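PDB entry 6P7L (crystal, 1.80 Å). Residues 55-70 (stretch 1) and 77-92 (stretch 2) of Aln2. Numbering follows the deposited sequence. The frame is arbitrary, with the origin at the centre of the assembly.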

# COMPACT_ATOMS: atom_id res chain seq x y z
N ASP A 55 -17.92 10.60 -6.29
CA ASP A 55 -18.89 10.94 -5.25
C ASP A 55 -18.30 12.06 -4.39
O ASP A 55 -17.88 11.88 -3.23
CB ASP A 55 -19.25 9.69 -4.45
CG ASP A 55 -20.26 9.97 -3.33
OD1 ASP A 55 -20.84 11.07 -3.28
OD2 ASP A 55 -20.45 9.07 -2.50
N PHE A 56 -18.25 13.25 -5.00
CA PHE A 56 -17.58 14.38 -4.37
C PHE A 56 -18.36 14.85 -3.16
O PHE A 56 -17.77 15.27 -2.17
CB PHE A 56 -17.34 15.51 -5.36
CG PHE A 56 -16.47 15.11 -6.52
CD1 PHE A 56 -15.12 14.82 -6.34
CD2 PHE A 56 -17.01 14.99 -7.79
CE1 PHE A 56 -14.34 14.43 -7.41
CE2 PHE A 56 -16.21 14.59 -8.84
CZ PHE A 56 -14.88 14.31 -8.63
N GLY A 57 -19.69 14.74 -3.20
CA GLY A 57 -20.48 15.09 -2.03
C GLY A 57 -20.22 14.15 -0.86
O GLY A 57 -20.04 14.58 0.28
N GLY A 58 -20.17 12.85 -1.15
CA GLY A 58 -19.87 11.88 -0.10
C GLY A 58 -18.46 12.03 0.43
O GLY A 58 -18.22 11.82 1.62
N PHE A 59 -17.49 12.34 -0.45
CA PHE A 59 -16.13 12.63 0.00
C PHE A 59 -16.13 13.82 0.97
O PHE A 59 -15.56 13.75 2.06
CB PHE A 59 -15.25 12.92 -1.20
CG PHE A 59 -13.91 13.51 -0.85
CD1 PHE A 59 -12.90 12.71 -0.30
CD2 PHE A 59 -13.67 14.85 -1.03
CE1 PHE A 59 -11.71 13.25 0.02
CE2 PHE A 59 -12.45 15.39 -0.71
CZ PHE A 59 -11.47 14.61 -0.18
N ALA A 60 -16.78 14.91 0.57
CA ALA A 60 -16.76 16.11 1.40
C ALA A 60 -17.52 15.89 2.71
O ALA A 60 -17.20 16.50 3.73
CB ALA A 60 -17.36 17.28 0.64
N ALA A 61 -18.53 15.03 2.71
CA ALA A 61 -19.31 14.78 3.92
C ALA A 61 -18.50 14.09 4.99
O ALA A 61 -18.92 14.05 6.16
CB ALA A 61 -20.55 13.94 3.56
N THR A 62 -17.35 13.53 4.63
CA THR A 62 -16.49 12.94 5.65
C THR A 62 -15.74 13.99 6.44
O THR A 62 -15.13 13.66 7.47
CB THR A 62 -15.46 11.96 5.06
OG1 THR A 62 -14.47 12.66 4.28
CG2 THR A 62 -16.12 10.84 4.25
N PHE A 63 -15.79 15.27 6.01
CA PHE A 63 -15.12 16.35 6.71
C PHE A 63 -16.09 17.04 7.67
O PHE A 63 -17.30 17.12 7.42
CB PHE A 63 -14.57 17.40 5.72
CG PHE A 63 -13.35 16.94 4.98
CD1 PHE A 63 -13.46 16.06 3.91
CD2 PHE A 63 -12.09 17.38 5.35
CE1 PHE A 63 -12.35 15.61 3.26
CE2 PHE A 63 -10.96 16.92 4.68
CZ PHE A 63 -11.11 16.03 3.66
N VAL A 64 -15.56 17.51 8.80
CA VAL A 64 -16.39 18.24 9.77
C VAL A 64 -16.56 19.70 9.36
O VAL A 64 -15.83 20.24 8.53
CB VAL A 64 -15.81 18.14 11.19
CG1 VAL A 64 -15.70 16.69 11.60
CG2 VAL A 64 -14.49 18.88 11.29
N ALA A 65 -17.54 20.35 9.97
CA ALA A 65 -17.72 21.78 9.77
C ALA A 65 -16.43 22.51 10.11
O ALA A 65 -15.75 22.18 11.09
CB ALA A 65 -18.86 22.31 10.62
N GLY A 66 -16.07 23.50 9.30
CA GLY A 66 -14.83 24.22 9.54
C GLY A 66 -13.54 23.46 9.29
O GLY A 66 -12.47 24.00 9.60
N ALA A 67 -13.60 22.27 8.70
CA ALA A 67 -12.38 21.52 8.38
C ALA A 67 -11.48 22.35 7.46
O ALA A 67 -11.94 23.14 6.64
CB ALA A 67 -12.70 20.20 7.71
N GLU A 68 -10.17 22.22 7.65
CA GLU A 68 -9.20 22.97 6.86
C GLU A 68 -8.50 22.00 5.92
O GLU A 68 -7.97 20.97 6.37
CB GLU A 68 -8.18 23.67 7.74
CG GLU A 68 -8.46 25.13 8.00
CD GLU A 68 -7.64 25.68 9.15
OE1 GLU A 68 -8.20 26.40 10.00
OE2 GLU A 68 -6.42 25.39 9.20
N PHE A 69 -8.50 22.32 4.63
CA PHE A 69 -7.87 21.51 3.60
C PHE A 69 -6.81 22.38 2.94
O PHE A 69 -7.16 23.28 2.16
CB PHE A 69 -8.90 21.01 2.58
CG PHE A 69 -8.42 19.89 1.72
CD1 PHE A 69 -7.33 20.05 0.89
CD2 PHE A 69 -9.07 18.66 1.72
CE1 PHE A 69 -6.88 19.00 0.09
CE2 PHE A 69 -8.62 17.64 0.92
CZ PHE A 69 -7.54 17.80 0.12
N ARG A 70 -5.54 22.07 3.19
CA ARG A 70 -4.44 22.89 2.71
C ARG A 70 -3.79 22.19 1.53
O ARG A 70 -3.11 21.16 1.69
CB ARG A 70 -3.42 23.17 3.82
CG ARG A 70 -2.47 24.27 3.46
CD ARG A 70 -1.81 24.64 4.62
NE ARG A 70 -2.65 25.21 5.69
CZ ARG A 70 -2.80 26.52 5.95
NH1 ARG A 70 -2.19 27.44 5.20
NH2 ARG A 70 -3.58 26.91 6.95
N LEU A 77 -8.79 25.48 1.66
CA LEU A 77 -10.24 25.37 1.56
C LEU A 77 -10.78 25.16 2.96
O LEU A 77 -10.29 24.30 3.70
CB LEU A 77 -10.61 24.19 0.68
CG LEU A 77 -9.97 24.23 -0.69
CD1 LEU A 77 -10.35 22.99 -1.45
CD2 LEU A 77 -10.39 25.50 -1.43
N THR A 78 -11.76 25.96 3.35
CA THR A 78 -12.33 25.88 4.69
C THR A 78 -13.78 25.44 4.59
O THR A 78 -14.61 26.12 3.97
CB THR A 78 -12.23 27.20 5.44
OG1 THR A 78 -10.87 27.62 5.41
CG2 THR A 78 -12.67 27.03 6.89
N GLY A 79 -14.09 24.34 5.25
CA GLY A 79 -15.43 23.83 5.32
C GLY A 79 -15.72 22.80 4.25
O GLY A 79 -15.15 22.81 3.16
N PRO A 80 -16.64 21.89 4.55
CA PRO A 80 -16.90 20.78 3.61
C PRO A 80 -17.43 21.25 2.27
O PRO A 80 -17.13 20.62 1.25
CB PRO A 80 -17.92 19.89 4.35
CG PRO A 80 -17.74 20.21 5.79
CD PRO A 80 -17.29 21.67 5.87
N GLU A 81 -18.25 22.31 2.22
CA GLU A 81 -18.76 22.78 0.93
C GLU A 81 -17.63 23.26 0.02
O GLU A 81 -17.61 22.97 -1.19
CB GLU A 81 -19.83 23.84 1.13
CG GLU A 81 -21.10 23.24 1.79
CD GLU A 81 -22.30 24.13 1.78
OE1 GLU A 81 -22.19 25.27 1.31
OE2 GLU A 81 -23.37 23.67 2.26
N ALA A 82 -16.68 24.02 0.58
CA ALA A 82 -15.54 24.47 -0.22
C ALA A 82 -14.68 23.27 -0.63
O ALA A 82 -14.13 23.24 -1.73
CB ALA A 82 -14.70 25.48 0.57
N ILE A 83 -14.55 22.29 0.26
CA ILE A 83 -13.75 21.11 -0.05
C ILE A 83 -14.41 20.31 -1.17
O ILE A 83 -13.73 19.79 -2.08
CB ILE A 83 -13.57 20.28 1.24
CG1 ILE A 83 -12.67 21.04 2.24
CG2 ILE A 83 -12.95 18.93 0.97
CD1 ILE A 83 -12.66 20.49 3.65
N GLU A 84 -15.74 20.19 -1.14
CA GLU A 84 -16.41 19.50 -2.25
C GLU A 84 -16.16 20.23 -3.57
O GLU A 84 -15.83 19.60 -4.59
CB GLU A 84 -17.93 19.38 -2.01
CG GLU A 84 -18.59 18.59 -3.11
CD GLU A 84 -20.12 18.60 -3.07
OE1 GLU A 84 -20.69 18.47 -1.96
OE2 GLU A 84 -20.75 18.69 -4.16
N ALA A 85 -16.35 21.55 -3.58
CA ALA A 85 -16.14 22.31 -4.80
C ALA A 85 -14.69 22.17 -5.29
O ALA A 85 -14.44 22.07 -6.50
CB ALA A 85 -16.49 23.78 -4.56
N GLY A 86 -13.72 22.22 -4.38
CA GLY A 86 -12.33 22.10 -4.79
C GLY A 86 -12.00 20.72 -5.35
O GLY A 86 -11.23 20.59 -6.32
N ALA A 87 -12.55 19.68 -4.73
CA ALA A 87 -12.31 18.33 -5.19
C ALA A 87 -12.90 18.11 -6.57
O ALA A 87 -12.26 17.50 -7.44
CB ALA A 87 -12.88 17.32 -4.19
N ARG A 88 -14.12 18.58 -6.80
CA ARG A 88 -14.73 18.47 -8.11
C ARG A 88 -13.92 19.22 -9.16
O ARG A 88 -13.67 18.71 -10.26
CB ARG A 88 -16.17 19.00 -8.06
CG ARG A 88 -16.88 18.95 -9.37
CD ARG A 88 -18.36 19.32 -9.18
NE ARG A 88 -19.13 18.25 -8.55
CZ ARG A 88 -19.59 18.28 -7.31
NH1 ARG A 88 -19.38 19.35 -6.55
NH2 ARG A 88 -20.28 17.26 -6.83
N ALA A 89 -13.49 20.44 -8.83
CA ALA A 89 -12.72 21.24 -9.78
C ALA A 89 -11.41 20.55 -10.10
O ALA A 89 -11.00 20.48 -11.26
CB ALA A 89 -12.49 22.64 -9.21
N ALA A 90 -10.72 20.03 -9.08
CA ALA A 90 -9.42 19.40 -9.28
C ALA A 90 -9.52 18.16 -10.15
O ALA A 90 -8.57 17.81 -10.86
CB ALA A 90 -8.78 19.04 -7.94
N ALA A 91 -10.65 17.45 -10.06
CA ALA A 91 -10.85 16.23 -10.84
C ALA A 91 -10.88 16.52 -12.33
O ALA A 91 -10.73 15.62 -13.14
CB ALA A 91 -12.12 15.52 -10.39
N GLY A 92 -11.10 17.77 -12.72
CA GLY A 92 -11.07 18.07 -14.13
C GLY A 92 -9.76 17.68 -14.79
O GLY A 92 -9.73 17.40 -15.98
O HOH W 1 -21.62 16.79 0.40

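What ties the two backbones together? Three hydrogen bonds do, all between main-chain atoms; two join the antiparallel strands and the third lies just past the end of one of them. F69 and L77 form a reciprocal pair: F69 N donates to L77 O at 2.8 Å, and L77 N donates to F69 O, also at 2.8 Å. Two residues along on each chain, G79 N donates to A67 O at 2.8 Å and is almost straight, at 173°. A67 O also receives a CA-H...O contact from T78 CA at 3.4 Å. Between these bonds E68 and T78 form a non-hydrogen-bonded pair, their side chains on the exposed face, while F69 and L77 share the other face, F69 CB lying 4.1 Å from L77 CB.

How does the chain turn from strand into helix without wasting its polar groups? G79 stands at the N-cap position: its N is spent on A67, and G79 O accepts from I83 N at 3.0 Å, in the first turn of the helix. Its phi/psi of 94/152 would jam a CB against the preceding carbonyl, so glycine suits the place. P80 follows, having no amide hydrogen to satisfy, and its ring packs on the opposing backbone, with CG 3.3 Å from V64 O. That oxygen is already engaged, accepting from A67 N at 3.0 Å in the type II turn from V64 to A67.

What fills the space between the helices and beneath the strands? I83 is the hub, buried and pointing toward stretch 1. Its CD1 lies 3.6 Å from F63 CD2, its CG1 3.8 Å from F69 CB and its CG2 4.0 Å from F59 CE2; the same CG2 sits over a face of the F63 ring. The helices run at 137° to one another, approaching to 8.6 Å, and a small side chain suits this closeness: A60 CB lies 3.4 Å from E84 CB. F56 spreads along the second helix, its CZ 3.5 Å from A91 CB, while R88 CA lies over the ring face, 3.9 Å from the centroid of F56.

Where do the charged groups beside this apolar packing find partners? E84 and R88, one helical turn apart, form a salt bridge, with R88 NH1 donating to E84 OE2 at 2.8 Å and R88 NH2 donating to that same OE2 at 3.1 Å. The guanidinium lays one face over F56 CB. E84 OE1 turns to water 1, which donates to it at 3.0 Å and to G57 O at 2.7 Å, bridging the stretches. G57 O also accepts from A61 N, 2.9 Å away, so it serves helix and water together.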